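Local coordinates for protein CytC3 (Streptomyces, PDB 3GJA) that is a nonheme iron halogenase, probably using 2-oxoglutarate and oxygen to chlorinate an unactivated carbon of a carrier-bound amino acid during natural-product biosynthesis, at residues F10-E15 / G91-R96; I147-A152 / A258-T263; K30-E35 / I81-I86. All coordinates share one frame; numbering follows the deposited sequence.

Interaction 1 (F10-E15 / G91-R96)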
loop_
_atom_site.group_PDB
_atom_site.type_symbol
_atom_site.label_atom_id
_atom_site.label_comp_id
_atom_site.label_asym_id
_atom_site.label_seq_id
_atom_site.Cartn_x
_atom_site.Cartn_y
_atom_site.Cartn_z
ATOM N N PHE A 10 4.457 17.037 -7.003
ATOM C CA PHE A 10 5.313 16.193 -6.172
ATOM C C PHE A 10 6.026 15.099 -6.959
ATOM O O PHE A 10 6.453 14.090 -6.401
ATOM C CB PHE A 10 4.497 15.589 -5.031
ATOM C CG PHE A 10 4.024 16.604 -4.037
ATOM C CD1 PHE A 10 4.895 17.118 -3.082
ATOM C CD2 PHE A 10 2.723 17.090 -4.084
ATOM C CE1 PHE A 10 4.476 18.104 -2.190
ATOM C CE2 PHE A 10 2.296 18.076 -3.201
ATOM C CZ PHE A 10 3.174 18.583 -2.253
ATOM N N THR A 11 6.159 15.315 -8.262
ATOM C CA THR A 11 6.832 14.376 -9.147
ATOM C C THR A 11 8.277 14.204 -8.694
ATOM O O THR A 11 8.897 15.151 -8.226
ATOM C CB THR A 11 6.839 14.903 -10.598
ATOM O OG1 THR A 11 5.493 15.106 -11.038
ATOM C CG2 THR A 11 7.532 13.914 -11.526
ATOM N N PHE A 12 8.815 12.998 -8.824
ATOM C CA PHE A 12 10.201 12.770 -8.436
ATOM C C PHE A 12 11.139 13.373 -9.475
ATOM O O PHE A 12 10.789 13.503 -10.646
ATOM C CB PHE A 12 10.506 11.277 -8.330
ATOM C CG PHE A 12 10.113 10.662 -7.022
ATOM C CD1 PHE A 12 10.499 11.246 -5.819
ATOM C CD2 PHE A 12 9.404 9.466 -6.993
ATOM C CE1 PHE A 12 10.190 10.645 -4.601
ATOM C CE2 PHE A 12 9.087 8.854 -5.783
ATOM C CZ PHE A 12 9.481 9.445 -4.583
ATOM N N SER A 13 12.336 13.734 -9.036
ATOM C CA SER A 13 13.335 14.291 -9.929
ATOM C C SER A 13 13.922 13.108 -10.688
ATOM O O SER A 13 13.737 11.960 -10.290
ATOM C CB SER A 13 14.441 14.966 -9.123
ATOM O OG SER A 13 15.204 14.000 -8.418
ATOM N N PRO A 14 14.632 13.366 -11.794
ATOM C CA PRO A 14 15.215 12.249 -12.544
ATOM C C PRO A 14 16.190 11.438 -11.689
ATOM O O PRO A 14 16.316 10.224 -11.855
ATOM C CB PRO A 14 15.897 12.945 -13.721
ATOM C CG PRO A 14 16.234 14.301 -13.165
ATOM C CD PRO A 14 14.982 14.654 -12.414
ATOM N N GLU A 15 16.869 12.115 -10.767
ATOM C CA GLU A 15 17.825 11.458 -9.884
ATOM C C GLU A 15 17.116 10.517 -8.908
ATOM O O GLU A 15 17.515 9.363 -8.730
ATOM C CB GLU A 15 18.614 12.499 -9.089
ATOM C CG GLU A 15 19.685 11.893 -8.194
ATOM C CD GLU A 15 20.390 12.924 -7.327
ATOM O OE1 GLU A 15 20.896 13.926 -7.881
ATOM O OE2 GLU A 15 20.446 12.727 -6.091
ATOM N N GLY A 91 3.332 8.072 -9.523
ATOM C CA GLY A 91 3.170 8.315 -10.948
ATOM C C GLY A 91 4.481 8.517 -11.679
ATOM O O GLY A 91 4.602 8.151 -12.844
ATOM N N SER A 92 5.462 9.112 -11.009
ATOM C CA SER A 92 6.769 9.328 -11.615
ATOM C C SER A 92 7.469 7.985 -11.822
ATOM O O SER A 92 8.420 7.885 -12.597
ATOM C CB SER A 92 7.644 10.186 -10.704
ATOM O OG SER A 92 6.959 11.340 -10.269
ATOM N N LEU A 93 6.994 6.955 -11.129
ATOM C CA LEU A 93 7.606 5.635 -11.207
ATOM C C LEU A 93 6.942 4.660 -12.159
ATOM O O LEU A 93 7.616 3.994 -12.942
ATOM C CB LEU A 93 7.656 5.009 -9.810
ATOM C CG LEU A 93 8.808 5.333 -8.850
ATOM C CD1 LEU A 93 9.288 6.749 -9.011
ATOM C CD2 LEU A 93 8.335 5.074 -7.426
ATOM N N ILE A 94 5.621 4.567 -12.097
ATOM C CA ILE A 94 4.916 3.628 -12.956
ATOM C C ILE A 94 3.826 4.225 -13.846
ATOM O O ILE A 94 3.019 3.487 -14.416
ATOM C CB ILE A 94 4.316 2.481 -12.117
ATOM C CG1 ILE A 94 3.367 3.042 -11.056
ATOM C CG2 ILE A 94 5.441 1.697 -11.439
ATOM C CD1 ILE A 94 2.607 1.970 -10.298
ATOM N N GLY A 95 3.795 5.551 -13.961
ATOM C CA GLY A 95 2.809 6.184 -14.825
ATOM C C GLY A 95 1.697 6.959 -14.146
ATOM O O GLY A 95 1.294 6.633 -13.031
ATOM N N ARG A 96 1.187 7.980 -14.833
ATOM C CA ARG A 96 0.121 8.815 -14.286
ATOM C C ARG A 96 -1.278 8.216 -14.325
ATOM O O ARG A 96 -2.190 8.748 -13.703
ATOM C CB ARG A 96 0.111 10.183 -14.961
ATOM C CG ARG A 96 1.063 11.174 -14.321
ATOM C CD ARG A 96 2.505 10.745 -14.484
ATOM N NE ARG A 96 3.423 11.712 -13.888
ATOM C CZ ARG A 96 4.743 11.692 -14.055
ATOM N NH1 ARG A 96 5.308 10.752 -14.808
ATOM N NH2 ARG A 96 5.500 12.612 -13.470
#

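Interaction 2 (I147-A152 / A258-T263). With ACT (acetate ion), chain E.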
loop_
_atom_site.group_PDB
_atom_site.type_symbol
_atom_site.label_atom_id
_atom_site.label_comp_id
_atom_site.label_asym_id
_atom_site.label_seq_id
_atom_site.Cartn_x
_atom_site.Cartn_y
_atom_site.Cartn_z
ATOM N N ILE A 147 3.518 -1.092 -6.534
ATOM C CA ILE A 147 4.175 -0.023 -5.798
ATOM C C ILE A 147 3.422 0.162 -4.491
ATOM O O ILE A 147 2.217 0.427 -4.485
ATOM C CB ILE A 147 4.156 1.293 -6.603
ATOM C CG1 ILE A 147 5.050 1.143 -7.837
ATOM C CG2 ILE A 147 4.631 2.462 -5.737
ATOM C CD1 ILE A 147 6.512 0.967 -7.508
ATOM N N THR A 148 4.145 0.009 -3.388
ATOM C CA THR A 148 3.574 0.129 -2.054
ATOM C C THR A 148 4.038 1.422 -1.401
ATOM O O THR A 148 5.228 1.724 -1.393
ATOM C CB THR A 148 4.019 -1.069 -1.168
ATOM O OG1 THR A 148 3.659 -2.296 -1.816
ATOM C CG2 THR A 148 3.369 -1.013 0.210
ATOM N N VAL A 149 3.093 2.192 -0.877
ATOM C CA VAL A 149 3.400 3.438 -0.188
ATOM C C VAL A 149 3.043 3.186 1.277
ATOM O O VAL A 149 1.869 3.112 1.637
ATOM C CB VAL A 149 2.560 4.616 -0.738
ATOM C CG1 VAL A 149 2.928 5.910 -0.017
ATOM C CG2 VAL A 149 2.796 4.762 -2.228
ATOM N N TRP A 150 4.070 3.039 2.106
ATOM C CA TRP A 150 3.920 2.746 3.538
ATOM C C TRP A 150 4.048 4.031 4.366
ATOM O O TRP A 150 5.157 4.528 4.577
ATOM C CB TRP A 150 5.024 1.769 3.946
ATOM C CG TRP A 150 4.765 0.899 5.136
ATOM C CD1 TRP A 150 4.358 -0.406 5.116
ATOM C CD2 TRP A 150 5.044 1.208 6.509
ATOM N NE1 TRP A 150 4.383 -0.935 6.386
ATOM C CE2 TRP A 150 4.799 0.032 7.262
ATOM C CE3 TRP A 150 5.484 2.360 7.177
ATOM C CZ2 TRP A 150 4.982 -0.026 8.647
ATOM C CZ3 TRP A 150 5.668 2.303 8.564
ATOM C CH2 TRP A 150 5.418 1.117 9.281
ATOM N N THR A 151 2.921 4.565 4.825
ATOM C CA THR A 151 2.924 5.783 5.628
ATOM C C THR A 151 2.934 5.449 7.115
ATOM O O THR A 151 2.163 4.608 7.579
ATOM C CB THR A 151 1.677 6.664 5.345
ATOM O OG1 THR A 151 1.633 7.013 3.955
ATOM C CG2 THR A 151 1.729 7.953 6.168
ATOM N N ALA A 152 3.808 6.110 7.863
ATOM C CA ALA A 152 3.887 5.891 9.300
ATOM C C ALA A 152 2.837 6.773 9.973
ATOM O O ALA A 152 2.907 7.995 9.888
ATOM C CB ALA A 152 5.278 6.249 9.803
ATOM N N ALA A 258 -0.707 1.689 1.168
ATOM C CA ALA A 258 -1.595 1.836 0.020
ATOM C C ALA A 258 -0.802 1.267 -1.149
ATOM O O ALA A 258 0.359 1.635 -1.352
ATOM C CB ALA A 258 -1.916 3.299 -0.215
ATOM N N ARG A 259 -1.418 0.373 -1.915
ATOM C CA ARG A 259 -0.717 -0.267 -3.024
ATOM C C ARG A 259 -1.248 0.170 -4.393
ATOM O O ARG A 259 -2.459 0.193 -4.637
ATOM C CB ARG A 259 -0.792 -1.787 -2.821
ATOM C CG ARG A 259 -0.871 -2.125 -1.329
ATOM C CD ARG A 259 -0.549 -3.572 -0.967
ATOM N NE ARG A 259 0.876 -3.840 -1.092
ATOM C CZ ARG A 259 1.610 -4.478 -0.187
ATOM N NH1 ARG A 259 1.063 -4.923 0.935
ATOM N NH2 ARG A 259 2.898 -4.678 -0.417
ATOM N N TYR A 260 -0.323 0.530 -5.276
ATOM C CA TYR A 260 -0.679 1.023 -6.597
ATOM C C TYR A 260 -0.195 0.186 -7.766
ATOM O O TYR A 260 0.816 -0.511 -7.689
ATOM C CB TYR A 260 -0.167 2.452 -6.776
ATOM C CG TYR A 260 -0.649 3.400 -5.708
ATOM C CD1 TYR A 260 -0.125 3.348 -4.414
ATOM C CD2 TYR A 260 -1.650 4.334 -5.980
ATOM C CE1 TYR A 260 -0.589 4.201 -3.413
ATOM C CE2 TYR A 260 -2.122 5.191 -4.989
ATOM C CZ TYR A 260 -1.590 5.118 -3.706
ATOM O OH TYR A 260 -2.078 5.942 -2.720
ATOM N N VAL A 261 -0.927 0.300 -8.863
ATOM C CA VAL A 261 -0.630 -0.428 -10.074
ATOM C C VAL A 261 -1.217 0.379 -11.246
ATOM O O VAL A 261 -2.281 0.989 -11.115
ATOM C CB VAL A 261 -1.272 -1.830 -9.978
ATOM C CG1 VAL A 261 -2.683 -1.817 -10.560
ATOM C CG2 VAL A 261 -0.383 -2.848 -10.627
ATOM N N PRO A 262 -0.511 0.430 -12.391
ATOM C CA PRO A 262 -1.032 1.183 -13.538
ATOM C C PRO A 262 -2.286 0.518 -14.096
ATOM O O PRO A 262 -2.495 -0.674 -13.887
ATOM C CB PRO A 262 0.142 1.177 -14.522
ATOM C CG PRO A 262 0.844 -0.091 -14.202
ATOM C CD PRO A 262 0.830 -0.100 -12.685
ATOM N N THR A 263 -3.116 1.296 -14.792
ATOM C CA THR A 263 -4.381 0.814 -15.366
ATOM C C THR A 263 -4.317 -0.459 -16.227
ATOM O O THR A 263 -5.268 -1.238 -16.274
ATOM C CB THR A 263 -5.051 1.922 -16.218
ATOM O OG1 THR A 263 -4.091 2.474 -17.131
ATOM C CG2 THR A 263 -5.601 3.030 -15.328
HETATM C C ACT E . 5.179 -4.481 7.186
HETATM O O ACT E . 5.242 -4.525 8.532
HETATM O OXT ACT E . 4.716 -3.517 6.641
HETATM C CH3 ACT E . 5.685 -5.639 6.361
#

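Interaction 3 (K30-E35 / I81-I86)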
loop_
_atom_site.group_PDB
_atom_site.type_symbol
_atom_site.label_atom_id
_atom_site.label_comp_id
_atom_site.label_asym_id
_atom_site.label_seq_id
_atom_site.Cartn_x
_atom_site.Cartn_y
_atom_site.Cartn_z
ATOM N N LYS A 30 7.955 12.933 2.745
ATOM C CA LYS A 30 6.917 13.528 3.563
ATOM C C LYS A 30 5.558 13.592 2.897
ATOM O O LYS A 30 5.407 14.141 1.809
ATOM C CB LYS A 30 7.336 14.928 4.009
ATOM C CG LYS A 30 6.348 15.581 4.967
ATOM C CD LYS A 30 6.970 16.752 5.714
ATOM C CE LYS A 30 7.412 17.856 4.775
ATOM N NZ LYS A 30 8.094 18.956 5.525
ATOM N N ILE A 31 4.568 13.020 3.567
ATOM C CA ILE A 31 3.205 13.029 3.068
ATOM C C ILE A 31 2.455 14.102 3.850
ATOM O O ILE A 31 1.705 14.888 3.285
ATOM C CB ILE A 31 2.523 11.663 3.292
ATOM C CG1 ILE A 31 3.363 10.551 2.643
ATOM C CG2 ILE A 31 1.098 11.699 2.756
ATOM C CD1 ILE A 31 3.636 10.737 1.162
ATOM N N PHE A 32 2.685 14.127 5.160
ATOM C CA PHE A 32 2.059 15.090 6.064
ATOM C C PHE A 32 3.060 15.490 7.140
ATOM O O PHE A 32 4.016 14.759 7.402
ATOM C CB PHE A 32 0.864 14.464 6.782
ATOM C CG PHE A 32 -0.343 14.272 5.925
ATOM C CD1 PHE A 32 -0.995 15.367 5.364
ATOM C CD2 PHE A 32 -0.861 13.000 5.714
ATOM C CE1 PHE A 32 -2.148 15.196 4.608
ATOM C CE2 PHE A 32 -2.016 12.819 4.959
ATOM C CZ PHE A 32 -2.660 13.921 4.405
ATOM N N GLU A 33 2.837 16.642 7.763
ATOM C CA GLU A 33 3.687 17.080 8.865
ATOM C C GLU A 33 3.300 16.174 10.035
ATOM O O GLU A 33 2.149 15.740 10.141
ATOM C CB GLU A 33 3.397 18.536 9.233
ATOM C CG GLU A 33 3.862 19.561 8.202
ATOM C CD GLU A 33 5.366 19.540 8.003
ATOM O OE1 GLU A 33 6.097 19.476 9.014
ATOM O OE2 GLU A 33 5.822 19.594 6.841
ATOM N N PRO A 34 4.249 15.884 10.933
ATOM C CA PRO A 34 3.996 15.021 12.091
ATOM C C PRO A 34 2.706 15.272 12.883
ATOM O O PRO A 34 1.949 14.332 13.138
ATOM C CB PRO A 34 5.243 15.221 12.944
ATOM C CG PRO A 34 6.312 15.422 11.917
ATOM C CD PRO A 34 5.646 16.361 10.930
ATOM N N GLU A 35 2.451 16.520 13.272
ATOM C CA GLU A 35 1.258 16.832 14.059
ATOM C C GLU A 35 -0.017 16.628 13.261
ATOM O O GLU A 35 -1.055 16.271 13.816
ATOM C CB GLU A 35 1.299 18.276 14.562
ATOM C CG GLU A 35 2.687 18.847 14.708
ATOM C CD GLU A 35 3.331 19.123 13.365
ATOM O OE1 GLU A 35 2.790 19.954 12.601
ATOM O OE2 GLU A 35 4.376 18.507 13.071
ATOM N N ILE A 81 -5.138 8.000 0.136
ATOM C CA ILE A 81 -4.675 7.326 -1.079
ATOM C C ILE A 81 -4.709 8.217 -2.324
ATOM O O ILE A 81 -4.054 7.916 -3.324
ATOM C CB ILE A 81 -5.464 5.996 -1.336
ATOM C CG1 ILE A 81 -6.959 6.267 -1.524
ATOM C CG2 ILE A 81 -5.268 5.043 -0.161
ATOM C CD1 ILE A 81 -7.377 6.402 -2.973
ATOM N N MET A 82 -5.445 9.326 -2.243
ATOM C CA MET A 82 -5.563 10.283 -3.348
ATOM C C MET A 82 -4.516 11.400 -3.274
ATOM O O MET A 82 -4.327 12.152 -4.228
ATOM C CB MET A 82 -6.960 10.927 -3.341
ATOM C CG MET A 82 -8.106 10.013 -3.774
ATOM S SD MET A 82 -7.882 9.407 -5.472
ATOM C CE MET A 82 -8.482 10.813 -6.445
ATOM N N ARG A 83 -3.847 11.514 -2.133
ATOM C CA ARG A 83 -2.853 12.560 -1.917
ATOM C C ARG A 83 -1.808 12.787 -3.008
ATOM O O ARG A 83 -1.121 11.861 -3.438
ATOM C CB ARG A 83 -2.148 12.323 -0.581
ATOM C CG ARG A 83 -2.852 12.980 0.577
ATOM C CD ARG A 83 -2.558 14.464 0.554
ATOM N NE ARG A 83 -3.593 15.232 1.223
ATOM C CZ ARG A 83 -3.446 16.492 1.614
ATOM N NH1 ARG A 83 -2.298 17.127 1.403
ATOM N NH2 ARG A 83 -4.447 17.112 2.225
ATOM N N PRO A 84 -1.683 14.042 -3.476
ATOM C CA PRO A 84 -0.714 14.400 -4.516
ATOM C C PRO A 84 0.692 14.004 -4.074
ATOM O O PRO A 84 1.509 13.550 -4.881
ATOM C CB PRO A 84 -0.872 15.914 -4.623
ATOM C CG PRO A 84 -2.321 16.113 -4.314
ATOM C CD PRO A 84 -2.539 15.194 -3.139
ATOM N N GLU A 85 0.963 14.187 -2.782
ATOM C CA GLU A 85 2.262 13.847 -2.212
ATOM C C GLU A 85 2.573 12.367 -2.424
ATOM O O GLU A 85 3.737 11.963 -2.441
ATOM C CB GLU A 85 2.298 14.195 -0.721
ATOM C CG GLU A 85 2.148 15.688 -0.448
ATOM C CD GLU A 85 0.699 16.141 -0.323
ATOM O OE1 GLU A 85 -0.199 15.516 -0.923
ATOM O OE2 GLU A 85 0.460 17.141 0.378
ATOM N N ILE A 86 1.533 11.555 -2.585
ATOM C CA ILE A 86 1.738 10.139 -2.839
ATOM C C ILE A 86 1.624 9.852 -4.332
ATOM O O ILE A 86 2.556 9.331 -4.948
ATOM C CB ILE A 86 0.713 9.263 -2.087
ATOM C CG1 ILE A 86 1.007 9.280 -0.586
ATOM C CG2 ILE A 86 0.774 7.829 -2.601
ATOM C CD1 ILE A 86 0.020 8.459 0.244
#

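Interaction 1 (F10-E15 / G91-R96)
Ser92 carries OG anti to its carbonyl carbon (chi1 -49°), which turns the hydroxyl from the last turn of helix 84-94 toward the 10-15 segment, and Phe12 has CG beside its own backbone N (chi1 -83°), so its ring lies next to Leu93. The backbone of Phe12 donates a nearly straight bond, N to Ser92 OG 2.9 Å with 159° at the hydrogen. The same OG also bonds the carbonyl O of Asp88 one turn back, so two bonds grip the hydroxyl. Thr11 places CG2 anti to its backbone N, bringing the methyl tightly against both Ser92 OG, at 2.9 Å, and Arg96 NH2, at 3.1 Å. Arg96 bends at chi2 and curls back, the rim of one guanidinium face lying over Ser92 CA, while NH2 offers Thr11 OG1 only a weak bond of 3.5 Å. Leu93 CD1 meets the edge of the Phe12 ring, 3.4 Å from CD2. Gly95, with positive phi, lets the chain leave the helical path and turn to Arg96. The contact ties the N-terminal segment leading into helix 14-23 to the C-terminal end of a helix that backs the main sheet of a cupin-type beta barrel, the fold of the phytanoyl-CoA dioxygenase family.

Interaction 2 (I147-A152 / A258-T263)
Strands 147-152 and 258-262 run antiparallel at the centre of the main sheet of the cupin-type barrel, their axes 4.7 Å apart at an angle of 154°. Ile147 and Tyr260 form a hydrogen-bonded pair in which Tyr260 N reaches Ile147 O almost straight, at 2.7 Å, while the return bond is weak. Val149 and Ala258 form the next such pair: Val149 N lies 2.8 Å from Ala258 O, in the carbonyl plane, whereas Ala258 N approaches Val149 O from 29° above its plane. Between them Thr148 and Arg259 make a non-hydrogen-bonded pair whose side chains lie side by side. Arg259 bends at chi3 so that NE and NH2 both give weak bonds to Thr148 OG1, the nearer being NH2 at 2.9 Å; Thr148 CG2 sits over one guanidinium face, toward its rim, and NH1 has its stronger partner in Glu104. On the other face of the sheet, toward helix 84-94, Val149 CG2 rests 3.6 Å from Tyr260 CE1, and the Tyr260 hydroxyl hydrogen-bonds Ile81 O. Farther along, Trp150, whose ring meets that of Phe106, donates NE1 to OXT of an acetate, probably from the crystallisation liquor, at 2.6 Å and the edge of the indole.

Interaction 3 (K30-E35 / I81-I86)
Where edge strand 25-30 of the main sheet leaves for helix 34-49, its connection meets the break between helices 75-82 and 84-94. Arg83 occupies this break, at the N-cap position of helix 84-94, and directs its CB toward the incoming loop. Its chain bends at chi2 and brings the guanidinium against the tip of the Phe32 ring: CE1 stands 3.5 Å above the centre of one guanidinium face, with the two planes 59° apart, so the groups meet obliquely and are not stacked flat. Salt bridges fix the guanidinium. NH1 lies 2.9 Å from Glu85 OE2, which uses its syn lone pair and sits in the guanidinium plane, and NH2 is bridged to Glu79 of the preceding helix. An alanine in place of Arg83 would remove both salt bridges and the flat surface under Phe32, and would probably loosen the join between the two helices and the loop. In this cupin-type fold helix 84-94 starts beside the end of strand 25-30, and the loop is fastened to the sheet itself by backbone bonds from Ile31 and Phe32 to Gly229. Deeper in, Ile31 sends CD1 to Ile86 CG1 at 3.5 Å, tight for two carbons, and the two side chains cross obliquely. Glu85 lays its aliphatic part along the loop backbone, CB 4.0 Å from Lys30 O. Outside this core Lys30 folds back on its own loop, NZ 2.7 Å from Glu33 OE2, on its syn lone pair, a salt bridge across the turn just before helix 34-49.

Helix 84-94 connects all three contacts: interaction 3 uses its start, interaction 1 its end, and interaction 2 supplies the sheet behind it. Ile94 CD1 packs 3.6 Å from Ile147 CG1, joining interactions 1 and 2, whose centres are about 13 Å apart. At the other end, Ile86 CG2 lies 3.7 Å from Val149 CG2, and this packing, with the Tyr260 OH to Ile81 O pair at 2.9 Å, links 2 and 3. Interactions 1 and 3, with centres about 16 Å apart, meet through Phe10 CZ and Glu85 CG at 3.6 Å. The acetate belongs to interaction 2, on Trp150, while interactions 1 and 3 attach the N-terminal segment and the 30-35 loop to helix 84-94.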